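PDB 6DX2: RNA-dependent RNA polymerase from Dera Ghazi Khan orthonairovirus, which probably synthesises viral RNA from an RNA template as the full-length L protein, of which this piece is the OTU-type cysteine protease domain that acts as a deubiquitinase. Local coordinates for residues A[3-11]-A[21-31]. Sequence-based numbering, arbitrary orientation.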
loop_
_atom_site.group_PDB
_atom_site.type_symbol
_atom_site.label_atom_id
_atom_site.label_comp_id
_atom_site.label_asym_id
_atom_site.label_seq_id
_atom_site.Cartn_x
_atom_site.Cartn_y
_atom_site.Cartn_z
ATOM N N SER A 3 -5.439 0.046 19.285
ATOM C CA SER A 3 -5.683 0.937 20.423
ATOM C C SER A 3 -7.165 1.260 20.563
ATOM O O SER A 3 -8.023 0.425 20.299
ATOM C CB SER A 3 -4.882 2.235 20.276
ATOM O OG SER A 3 -5.300 2.980 19.143
ATOM N N PHE A 4 -7.465 2.480 20.987
ATOM C CA PHE A 4 -8.851 2.926 21.025
ATOM C C PHE A 4 -9.225 3.681 19.755
ATOM O O PHE A 4 -10.342 3.527 19.251
ATOM C CB PHE A 4 -9.092 3.804 22.260
ATOM C CG PHE A 4 -10.540 4.152 22.495
ATOM C CD1 PHE A 4 -10.882 5.274 23.234
ATOM C CD2 PHE A 4 -11.558 3.356 21.989
ATOM C CE1 PHE A 4 -12.213 5.601 23.459
ATOM C CE2 PHE A 4 -12.883 3.678 22.205
ATOM C CZ PHE A 4 -13.213 4.801 22.943
ATOM N N HIS A 5 -8.307 4.485 19.228
ATOM C CA HIS A 5 -8.511 5.189 17.968
ATOM C C HIS A 5 -7.308 4.944 17.073
ATOM O O HIS A 5 -6.161 5.154 17.488
ATOM C CB HIS A 5 -8.722 6.690 18.185
ATOM C CG HIS A 5 -9.848 7.011 19.126
ATOM N ND1 HIS A 5 -11.174 6.812 18.799
ATOM C CD2 HIS A 5 -9.843 7.514 20.384
ATOM C CE1 HIS A 5 -11.937 7.181 19.814
ATOM N NE2 HIS A 5 -11.154 7.609 20.788
ATOM N N LEU A 6 -7.584 4.499 15.844
ATOM C CA LEU A 6 -6.519 4.239 14.889
ATOM C C LEU A 6 -5.634 5.463 14.681
ATOM O O LEU A 6 -4.418 5.325 14.545
ATOM C CB LEU A 6 -7.121 3.782 13.577
ATOM C CG LEU A 6 -7.770 2.422 13.776
ATOM C CD1 LEU A 6 -8.096 1.895 12.449
ATOM C CD2 LEU A 6 -6.753 1.510 14.486
ATOM N N ASP A 7 -6.220 6.677 14.697
ATOM C CA ASP A 7 -5.409 7.873 14.481
ATOM C C ASP A 7 -4.504 8.207 15.678
ATOM O O ASP A 7 -3.696 9.140 15.563
ATOM C CB ASP A 7 -6.294 9.081 14.132
ATOM C CG ASP A 7 -6.679 9.108 12.651
ATOM O OD1 ASP A 7 -6.322 8.167 11.990
ATOM O OD2 ASP A 7 -7.284 10.067 12.158
ATOM N N ASP A 8 -4.605 7.466 16.787
ATOM C CA ASP A 8 -3.727 7.654 17.942
ATOM C C ASP A 8 -2.661 6.580 18.058
ATOM O O ASP A 8 -2.021 6.478 19.104
ATOM C CB ASP A 8 -4.535 7.680 19.223
ATOM C CG ASP A 8 -5.512 8.812 19.260
ATOM O OD1 ASP A 8 -5.112 9.964 18.946
ATOM O OD2 ASP A 8 -6.682 8.534 19.583
ATOM N N ILE A 9 -2.487 5.754 17.021
ATOM C CA ILE A 9 -1.437 4.746 17.029
ATOM C C ILE A 9 -0.094 5.448 17.067
ATOM O O ILE A 9 0.071 6.538 16.502
ATOM C CB ILE A 9 -1.539 3.832 15.796
ATOM C CG1 ILE A 9 -2.652 2.812 15.984
ATOM C CG2 ILE A 9 -0.207 3.070 15.479
ATOM C CD1 ILE A 9 -2.940 2.017 14.707
ATOM N N ASN A 10 0.878 4.784 17.703
ATOM C CA ASN A 10 2.266 5.235 17.772
ATOM C C ASN A 10 3.096 4.624 16.634
ATOM O O ASN A 10 3.321 3.410 16.577
ATOM C CB ASN A 10 2.832 4.891 19.144
ATOM C CG ASN A 10 2.161 5.698 20.260
ATOM O OD1 ASN A 10 1.514 6.726 20.000
ATOM N ND2 ASN A 10 2.312 5.237 21.501
ATOM N N TRP A 11 3.560 5.474 15.730
ATOM C CA TRP A 11 4.276 5.047 14.535
ATOM C C TRP A 11 5.754 5.362 14.730
ATOM O O TRP A 11 6.097 6.446 15.200
ATOM C CB TRP A 11 3.744 5.775 13.297
ATOM C CG TRP A 11 2.347 5.364 12.952
ATOM C CD1 TRP A 11 1.170 6.007 13.237
ATOM C CD2 TRP A 11 2.000 4.186 12.245
ATOM N NE1 TRP A 11 0.113 5.299 12.719
ATOM C CE2 TRP A 11 0.599 4.181 12.085
ATOM C CE3 TRP A 11 2.753 3.171 11.689
ATOM C CZ2 TRP A 11 -0.082 3.151 11.440
ATOM C CZ3 TRP A 11 2.084 2.129 11.004
ATOM C CH2 TRP A 11 0.661 2.139 10.896
ATOM N N SER A 21 4.691 0.001 13.025
ATOM C CA SER A 21 3.942 -0.041 14.262
ATOM C C SER A 21 3.848 -1.482 14.723
ATOM O O SER A 21 3.612 -2.391 13.919
ATOM C CB SER A 21 2.552 0.563 14.115
ATOM O OG SER A 21 1.966 0.672 15.413
ATOM N N GLU A 22 4.072 -1.654 16.024
ATOM C CA GLU A 22 4.032 -2.933 16.712
ATOM C C GLU A 22 2.679 -3.229 17.331
ATOM O O GLU A 22 2.450 -4.363 17.746
ATOM C CB GLU A 22 5.093 -2.971 17.820
ATOM C CG GLU A 22 6.517 -2.688 17.361
ATOM C CD GLU A 22 7.543 -3.331 18.271
ATOM O OE1 GLU A 22 7.424 -4.551 18.518
ATOM O OE2 GLU A 22 8.463 -2.626 18.743
ATOM N N GLN A 23 1.812 -2.226 17.450
ATOM C CA GLN A 23 0.424 -2.406 17.851
ATOM C C GLN A 23 -0.154 -3.689 17.257
ATOM O O GLN A 23 0.059 -4.002 16.087
ATOM C CB GLN A 23 -0.371 -1.169 17.403
ATOM C CG GLN A 23 -1.207 -1.305 16.131
ATOM C CD GLN A 23 -0.401 -1.708 14.901
ATOM O OE1 GLN A 23 0.810 -1.582 14.876
ATOM N NE2 GLN A 23 -1.070 -2.288 13.922
ATOM N N ARG A 24 -0.816 -4.489 18.078
ATOM C CA ARG A 24 -1.422 -5.700 17.551
ATOM C C ARG A 24 -2.869 -5.761 18.019
ATOM O O ARG A 24 -3.137 -5.784 19.225
ATOM C CB ARG A 24 -0.641 -6.948 17.960
ATOM C CG ARG A 24 0.841 -6.913 17.613
ATOM C CD ARG A 24 1.127 -6.825 16.111
ATOM N NE ARG A 24 2.550 -6.602 15.843
ATOM C CZ ARG A 24 3.042 -5.650 15.047
ATOM N NH1 ARG A 24 2.228 -4.805 14.421
ATOM N NH2 ARG A 24 4.358 -5.540 14.878
ATOM N N PHE A 25 -3.792 -5.777 17.052
ATOM C CA PHE A 25 -5.228 -5.755 17.294
ATOM C C PHE A 25 -5.870 -6.476 16.118
ATOM O O PHE A 25 -5.209 -6.753 15.104
ATOM C CB PHE A 25 -5.768 -4.320 17.402
ATOM C CG PHE A 25 -5.523 -3.507 16.152
ATOM C CD1 PHE A 25 -4.265 -2.968 15.885
ATOM C CD2 PHE A 25 -6.512 -3.312 15.215
ATOM C CE1 PHE A 25 -4.052 -2.230 14.753
ATOM C CE2 PHE A 25 -6.277 -2.600 14.070
ATOM C CZ PHE A 25 -5.073 -2.062 13.831
ATOM N N ASN A 26 -7.174 -6.649 16.188
ATOM C CA ASN A 26 -7.897 -7.247 15.077
ATOM C C ASN A 26 -8.422 -6.170 14.127
ATOM O O ASN A 26 -9.225 -5.313 14.521
ATOM C CB ASN A 26 -9.034 -8.141 15.555
ATOM C CG ASN A 26 -9.520 -9.000 14.435
ATOM O OD1 ASN A 26 -10.348 -8.560 13.655
ATOM N ND2 ASN A 26 -8.921 -10.196 14.275
ATOM N N LEU A 27 -7.984 -6.257 12.866
ATOM C CA LEU A 27 -8.388 -5.306 11.836
ATOM C C LEU A 27 -9.889 -5.091 11.814
ATOM O O LEU A 27 -10.365 -3.966 11.622
ATOM C CB LEU A 27 -7.945 -5.797 10.460
ATOM C CG LEU A 27 -6.438 -5.714 10.250
ATOM C CD1 LEU A 27 -6.105 -6.291 8.905
ATOM C CD2 LEU A 27 -6.024 -4.269 10.421
ATOM N N ASN A 28 -10.650 -6.156 11.952
ATOM C CA ASN A 28 -12.060 -5.991 11.678
ATOM C C ASN A 28 -12.834 -5.405 12.841
ATOM O O ASN A 28 -14.046 -5.251 12.719
ATOM C CB ASN A 28 -12.612 -7.314 11.222
ATOM C CG ASN A 28 -12.090 -7.670 9.825
ATOM O OD1 ASN A 28 -11.566 -8.757 9.622
ATOM N ND2 ASN A 28 -12.206 -6.713 8.863
ATOM N N ASP A 29 -12.160 -5.060 13.932
ATOM C CA ASP A 29 -12.789 -4.230 14.935
ATOM C C ASP A 29 -12.803 -2.768 14.545
ATOM O O ASP A 29 -13.559 -1.984 15.132
ATOM C CB ASP A 29 -12.092 -4.431 16.279
ATOM C CG ASP A 29 -12.463 -5.752 16.915
ATOM O OD1 ASP A 29 -13.567 -6.275 16.587
ATOM O OD2 ASP A 29 -11.640 -6.260 17.710
ATOM N N TYR A 30 -12.013 -2.383 13.562
ATOM C CA TYR A 30 -11.860 -0.979 13.210
ATOM C C TYR A 30 -12.124 -0.715 11.754
ATOM O O TYR A 30 -12.415 0.429 11.400
ATOM C CB TYR A 30 -10.432 -0.487 13.549
ATOM C CG TYR A 30 -10.186 -0.638 15.020
ATOM C CD1 TYR A 30 -10.534 0.372 15.916
ATOM C CD2 TYR A 30 -9.666 -1.812 15.526
ATOM C CE1 TYR A 30 -10.342 0.208 17.276
ATOM C CE2 TYR A 30 -9.473 -1.988 16.872
ATOM C CZ TYR A 30 -9.817 -0.982 17.747
ATOM O OH TYR A 30 -9.612 -1.192 19.096
ATOM N N PHE A 31 -11.968 -1.711 10.895
ATOM C CA PHE A 31 -12.100 -1.553 9.461
ATOM C C PHE A 31 -13.180 -2.474 8.930
ATOM O O PHE A 31 -13.349 -3.608 9.387
ATOM C CB PHE A 31 -10.779 -1.909 8.726
ATOM C CG PHE A 31 -9.648 -1.029 9.022
ATOM C CD1 PHE A 31 -9.529 0.206 8.382
ATOM C CD2 PHE A 31 -8.644 -1.419 9.919
ATOM C CE1 PHE A 31 -8.431 0.999 8.568
ATOM C CE2 PHE A 31 -7.552 -0.597 10.134
ATOM C CZ PHE A 31 -7.444 0.620 9.443
#
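With CG anti to its own carbonyl carbon (chi1 -67°) and CD1 extended, anti to CA (chi2 -169°), Leu6 sends its two methyls among three aromatic rings of residues 21-31, a small hydrophobic cluster at one end of the viral OTU fold. Here the N-terminal loop leading to strand 12-13 packs on the irregular connection between strands 18-21 and 31-33. CD1 of Leu6 reaches Phe31 CZ at 3.3 Å and also touches Tyr30 CB, while CD2 lies over a face of the Tyr30 ring and approaches Phe25 CZ at 4.0 Å. Val138 and Leu156 pack against the same leucine, and Trp119 meets the rings of Phe25 and Phe31. Farther along, Ile9 extends CD1 to Gln23 CG, 4.0 Å away, and its CG2 sits 3.2 Å from Ser21 OG. That methyl and Ser21 CB both lie over one face of the Trp11 indole; the serine carbon makes a CH-pi contact, 3.8 Å from the centroid of the six-membered ring and 27° off its normal. Lys132 adds a cation-pi interaction with the indole. At the other end Tyr30 OH donates a weak hydrogen bond, 2.6 Å, to Ser3 O of the exposed, poorly ordered N-terminus.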